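Long-range contact in AP-4 complex accessory subunit Tepsin (Equus caballus, PDB 5WF2), which probably associates with the AP-4 adaptor complex and may thereby play a role in vesicular trafficking of proteins at the trans-Golgi network: residues 59-71 / 93-106. Residues are numbered along the deposited sequence; the frame is centred on the assembly and turned at random.
Sequences CEAVLELLICHLG and LLPQEHILLLTRPR
Leu63, in the conformer described here, one of two modelled, pushes its CD2 methyl between Leu102 and Thr103 where two near-parallel helices, 59-68 and 96-111, pack side by side in the all-helical VHS/ENTH-like domain of tepsin. The axes of 59-68 and the 96-106 part come within 10.4 Å and cross at -18°, with helix 75-89 between them in sequence. With CG swung anti to its backbone N (chi1 -163°), Leu63 extends across Thr103, and CD2 meets Thr103 CG2 and Leu102 CD1, each at 3.8 Å; Ile99 CG2 closes in on the same methyl. The Thr103 hydroxyl turns back into its own helix, donating to Ile99 O, which leaves the methyl to face Leu63. One turn on, Ile67 lays CD1 against the backbone, 3.3 Å from Leu102 O. Beside this core, the carboxylates of Glu60 and Glu64 lie near Leu102 CD2, and a water joins Glu60 OE2, weakly, to His98 NE2. At the N-terminal end, Cys59 SG sits against Leu93, 3.4 Å from its CD1. The far end belongs to Arg106, whose chain bends at chi2 and runs past Leu70 in the opposite direction, CG lying 3.8 Å from Leu70 CD1. Its NH1 forms a salt bridge with Glu109, while NH2 donates almost straight (174°) to Leu70 O, which also accepts from Gln78 of helix 75-89. An alanine here would probably leave that oxygen to Gln78 and Glu109 without its mate. Leu70 O lies close to the guanidinium plane, 2.9 Å from Arg106 NH2, which stands above the carbonyl plane.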
loop_
_atom_site.group_PDB
_atom_site.type_symbol
_atom_site.label_atom_id
_atom_site.label_comp_id
_atom_site.label_asym_id
_atom_site.label_seq_id
_atom_site.Cartn_x
_atom_site.Cartn_y
_atom_site.Cartn_z
ATOM N N CYS A 59 4.281 -0.648 -11.151
ATOM C CA CYS A 59 4.347 -0.605 -9.696
ATOM C C CYS A 59 4.017 0.761 -9.107
ATOM O O CYS A 59 3.274 0.854 -8.129
ATOM C CB CYS A 59 5.738 -1.036 -9.225
ATOM S SG CYS A 59 5.941 -2.824 -9.051
ATOM N N GLU A 60 4.562 1.820 -9.694
ATOM C CA GLU A 60 4.320 3.153 -9.169
ATOM C C GLU A 60 2.839 3.497 -9.221
ATOM O O GLU A 60 2.279 4.040 -8.262
ATOM C CB GLU A 60 5.161 4.188 -9.931
ATOM C CG GLU A 60 4.852 5.558 -9.471
ATOM C CD GLU A 60 5.792 6.619 -9.999
ATOM O OE1 GLU A 60 6.753 6.274 -10.736
ATOM O OE2 GLU A 60 5.519 7.795 -9.666
ATOM N N ALA A 61 2.165 3.156 -10.317
ATOM C CA ALA A 61 0.744 3.442 -10.404
ATOM C C ALA A 61 -0.044 2.632 -9.380
ATOM O O ALA A 61 -0.986 3.141 -8.779
ATOM C CB ALA A 61 0.240 3.153 -11.823
ATOM N N VAL A 62 0.323 1.371 -9.176
ATOM C CA VAL A 62 -0.290 0.564 -8.105
ATOM C C VAL A 62 -0.163 1.261 -6.749
ATOM O O VAL A 62 -1.125 1.339 -5.964
ATOM C CB VAL A 62 0.351 -0.832 -8.057
ATOM C CG1 VAL A 62 -0.127 -1.572 -6.799
ATOM C CG2 VAL A 62 0.007 -1.647 -9.300
ATOM N N LEU A 63 1.041 1.735 -6.438
ATOM C CA LEU A 63 1.265 2.417 -5.174
ATOM C C LEU A 63 0.439 3.703 -5.089
ATOM O O LEU A 63 -0.137 4.007 -4.041
ATOM C CB LEU A 63 2.765 2.692 -4.998
ATOM C CG LEU A 63 3.317 3.028 -3.603
ATOM C CD1 LEU A 63 2.980 1.922 -2.641
ATOM C CD2 LEU A 63 4.837 3.232 -3.621
ATOM N N GLU A 64 0.380 4.486 -6.162
ATOM C CA GLU A 64 -0.458 5.667 -6.082
ATOM C C GLU A 64 -1.921 5.294 -5.852
ATOM O O GLU A 64 -2.637 6.010 -5.137
ATOM C CB GLU A 64 -0.275 6.535 -7.327
ATOM C CG GLU A 64 1.096 7.204 -7.434
ATOM C CD GLU A 64 1.280 8.385 -6.501
ATOM O OE1 GLU A 64 0.271 8.939 -6.014
ATOM O OE2 GLU A 64 2.451 8.759 -6.284
ATOM N N LEU A 65 -2.381 4.167 -6.398
ATOM C CA LEU A 65 -3.768 3.760 -6.188
ATOM C C LEU A 65 -3.979 3.205 -4.789
ATOM O O LEU A 65 -5.029 3.444 -4.162
ATOM C CB LEU A 65 -4.183 2.753 -7.264
ATOM C CG LEU A 65 -4.284 3.415 -8.648
ATOM C CD1 LEU A 65 -4.272 2.422 -9.774
ATOM C CD2 LEU A 65 -5.488 4.207 -8.707
ATOM N N LEU A 66 -2.973 2.536 -4.241
ATOM C CA LEU A 66 -3.061 2.125 -2.849
ATOM C C LEU A 66 -3.155 3.333 -1.951
ATOM O O LEU A 66 -3.931 3.345 -1.004
ATOM C CB LEU A 66 -1.851 1.271 -2.462
ATOM C CG LEU A 66 -1.853 -0.163 -2.994
ATOM C CD1 LEU A 66 -0.450 -0.742 -2.857
ATOM C CD2 LEU A 66 -2.886 -0.999 -2.264
ATOM N N ILE A 67 -2.361 4.366 -2.230
ATOM C CA ILE A 67 -2.426 5.571 -1.413
ATOM C C ILE A 67 -3.822 6.170 -1.473
ATOM O O ILE A 67 -4.352 6.619 -0.461
ATOM C CB ILE A 67 -1.344 6.581 -1.844
ATOM C CG1 ILE A 67 0.041 5.995 -1.534
ATOM C CG2 ILE A 67 -1.553 7.923 -1.100
ATOM C CD1 ILE A 67 1.222 6.752 -2.104
ATOM N N CYS A 68 -4.441 6.179 -2.653
ATOM C CA CYS A 68 -5.828 6.634 -2.757
ATOM C C CYS A 68 -6.737 5.871 -1.810
ATOM O O CYS A 68 -7.586 6.472 -1.145
ATOM C CB CYS A 68 -6.313 6.511 -4.204
ATOM S SG CYS A 68 -5.528 7.695 -5.270
ATOM N N HIS A 69 -6.571 4.557 -1.707
ATOM C CA HIS A 69 -7.405 3.782 -0.803
ATOM C C HIS A 69 -7.058 3.962 0.669
ATOM O O HIS A 69 -7.706 3.330 1.508
ATOM C CB HIS A 69 -7.335 2.298 -1.158
ATOM C CG HIS A 69 -8.103 1.949 -2.389
ATOM N ND1 HIS A 69 -7.688 2.296 -3.658
ATOM C CD2 HIS A 69 -9.275 1.291 -2.542
ATOM C CE1 HIS A 69 -8.571 1.867 -4.540
ATOM N NE2 HIS A 69 -9.547 1.255 -3.889
ATOM N N LEU A 70 -6.064 4.762 1.020
ATOM C CA LEU A 70 -5.790 5.014 2.425
ATOM C C LEU A 70 -6.647 6.130 2.977
ATOM O O LEU A 70 -6.605 6.363 4.176
ATOM C CB LEU A 70 -4.312 5.367 2.653
ATOM C CG LEU A 70 -3.378 4.192 2.392
ATOM C CD1 LEU A 70 -1.956 4.628 2.561
ATOM C CD2 LEU A 70 -3.618 3.100 3.377
ATOM N N GLY A 71 -7.422 6.793 2.140
ATOM C CA GLY A 71 -8.315 7.842 2.598
ATOM C C GLY A 71 -9.699 7.660 2.019
ATOM O O GLY A 71 -9.859 7.196 0.885
ATOM N N LEU A 93 10.946 -4.409 -6.379
ATOM C CA LEU A 93 10.316 -3.915 -7.597
ATOM C C LEU A 93 10.551 -2.428 -7.775
ATOM O O LEU A 93 10.701 -1.949 -8.903
ATOM C CB LEU A 93 8.830 -4.202 -7.568
ATOM C CG LEU A 93 8.416 -5.664 -7.704
ATOM C CD1 LEU A 93 6.923 -5.786 -7.659
ATOM C CD2 LEU A 93 8.933 -6.280 -9.016
ATOM N N LEU A 94 10.534 -1.675 -6.688
ATOM C CA LEU A 94 10.982 -0.297 -6.711
ATOM C C LEU A 94 12.078 -0.118 -5.683
ATOM O O LEU A 94 12.079 -0.795 -4.657
ATOM C CB LEU A 94 9.841 0.671 -6.402
ATOM C CG LEU A 94 8.834 0.925 -7.519
ATOM C CD1 LEU A 94 7.831 1.937 -6.963
ATOM C CD2 LEU A 94 9.491 1.448 -8.781
ATOM N N PRO A 95 13.029 0.773 -5.926
ATOM C CA PRO A 95 13.993 1.091 -4.867
ATOM C C PRO A 95 13.220 1.454 -3.617
ATOM O O PRO A 95 12.144 2.058 -3.703
ATOM C CB PRO A 95 14.774 2.278 -5.431
ATOM C CG PRO A 95 14.559 2.220 -6.916
ATOM C CD PRO A 95 13.214 1.598 -7.132
ATOM N N GLN A 96 13.720 1.051 -2.443
ATOM C CA GLN A 96 12.908 1.333 -1.262
ATOM C C GLN A 96 12.943 2.819 -0.926
ATOM O O GLN A 96 11.996 3.324 -0.316
ATOM C CB GLN A 96 13.323 0.507 -0.029
ATOM C CG GLN A 96 12.086 -0.020 0.760
ATOM C CD GLN A 96 12.401 -0.537 2.150
ATOM O OE1 GLN A 96 12.955 0.182 2.974
ATOM N NE2 GLN A 96 12.047 -1.789 2.418
ATOM N N GLU A 97 13.983 3.535 -1.329
ATOM C CA GLU A 97 13.943 4.981 -1.145
ATOM C C GLU A 97 12.838 5.602 -1.990
ATOM O O GLU A 97 12.237 6.621 -1.602
ATOM C CB GLU A 97 15.288 5.582 -1.486
ATOM C CG GLU A 97 15.407 6.947 -0.938
ATOM C CD GLU A 97 16.710 7.585 -1.294
ATOM O OE1 GLU A 97 17.588 6.847 -1.791
ATOM O OE2 GLU A 97 16.835 8.818 -1.094
ATOM N N HIS A 98 12.555 5.003 -3.144
ATOM C CA HIS A 98 11.490 5.500 -4.002
ATOM C C HIS A 98 10.121 5.191 -3.419
ATOM O O HIS A 98 9.210 6.028 -3.480
ATOM C CB HIS A 98 11.634 4.897 -5.398
ATOM C CG HIS A 98 10.959 5.676 -6.484
ATOM N ND1 HIS A 98 11.169 5.407 -7.822
ATOM C CD2 HIS A 98 10.084 6.706 -6.440
ATOM C CE1 HIS A 98 10.446 6.238 -8.556
ATOM N NE2 HIS A 98 9.765 7.028 -7.741
ATOM N N ILE A 99 9.948 4.007 -2.833
ATOM C CA ILE A 99 8.690 3.727 -2.140
ATOM C C ILE A 99 8.493 4.714 -0.997
ATOM O O ILE A 99 7.388 5.243 -0.821
ATOM C CB ILE A 99 8.629 2.265 -1.668
ATOM C CG1 ILE A 99 8.594 1.355 -2.908
ATOM C CG2 ILE A 99 7.315 1.999 -0.964
ATOM C CD1 ILE A 99 8.579 -0.110 -2.595
ATOM N N LEU A 100 9.565 5.049 -0.286
ATOM C CA LEU A 100 9.454 6.014 0.803
ATOM C C LEU A 100 9.079 7.388 0.278
ATOM O O LEU A 100 8.192 8.051 0.825
ATOM C CB LEU A 100 10.736 6.081 1.585
ATOM C CG LEU A 100 10.847 7.115 2.721
ATOM C CD1 LEU A 100 9.741 6.964 3.743
ATOM C CD2 LEU A 100 12.189 6.957 3.340
ATOM N N LEU A 101 9.771 7.851 -0.758
ATOM C CA LEU A 101 9.412 9.133 -1.368
ATOM C C LEU A 101 7.934 9.202 -1.685
ATOM O O LEU A 101 7.279 10.213 -1.414
ATOM C CB LEU A 101 10.257 9.335 -2.622
ATOM C CG LEU A 101 10.085 10.620 -3.414
ATOM C CD1 LEU A 101 11.347 10.813 -4.187
ATOM C CD2 LEU A 101 8.888 10.573 -4.362
ATOM N N LEU A 102 7.373 8.137 -2.277
ATOM C CA LEU A 102 5.973 8.174 -2.661
ATOM C C LEU A 102 5.021 8.040 -1.472
ATOM O O LEU A 102 3.934 8.617 -1.505
ATOM C CB LEU A 102 5.671 7.077 -3.665
ATOM C CG LEU A 102 6.483 7.210 -4.974
ATOM C CD1 LEU A 102 6.425 5.919 -5.783
ATOM C CD2 LEU A 102 5.967 8.405 -5.771
ATOM N N THR A 103 5.380 7.277 -0.455
ATOM C CA THR A 103 4.418 6.976 0.601
ATOM C C THR A 103 4.580 7.846 1.836
ATOM O O THR A 103 3.671 7.870 2.683
ATOM C CB THR A 103 4.508 5.498 1.026
ATOM O OG1 THR A 103 5.803 5.210 1.538
ATOM C CG2 THR A 103 4.232 4.577 -0.153
ATOM N N ARG A 104 5.707 8.532 1.990
ATOM C CA ARG A 104 5.959 9.246 3.235
ATOM C C ARG A 104 4.828 10.169 3.649
ATOM O O ARG A 104 4.454 10.145 4.836
ATOM C CB ARG A 104 7.268 10.029 3.152
ATOM C CG ARG A 104 7.459 10.939 4.338
ATOM C CD ARG A 104 8.562 11.916 4.088
ATOM N NE ARG A 104 9.883 11.341 4.315
ATOM C CZ ARG A 104 10.706 10.975 3.344
ATOM N NH1 ARG A 104 10.302 11.085 2.086
ATOM N NH2 ARG A 104 11.914 10.499 3.639
ATOM N N PRO A 105 4.256 11.006 2.783
ATOM C CA PRO A 105 3.244 11.961 3.277
ATOM C C PRO A 105 2.015 11.317 3.876
ATOM O O PRO A 105 1.559 11.741 4.945
ATOM C CB PRO A 105 2.903 12.780 2.025
ATOM C CG PRO A 105 4.115 12.721 1.208
ATOM C CD PRO A 105 4.664 11.335 1.405
ATOM N N ARG A 106 1.445 10.318 3.212
ATOM C CA ARG A 106 0.243 9.703 3.735
ATOM C C ARG A 106 0.554 8.850 4.952
ATOM O O ARG A 106 -0.214 8.843 5.924
ATOM C CB ARG A 106 -0.460 8.883 2.663
ATOM C CG ARG A 106 -1.844 8.365 3.105
ATOM C CD ARG A 106 -2.817 9.526 3.591
ATOM N NE ARG A 106 -4.100 8.992 4.053
ATOM C CZ ARG A 106 -4.871 9.544 4.994
ATOM N NH1 ARG A 106 -4.508 10.664 5.608
ATOM N NH2 ARG A 106 -5.999 8.939 5.360
HETATM O O HOH W 1 8.356 8.468 -9.541
#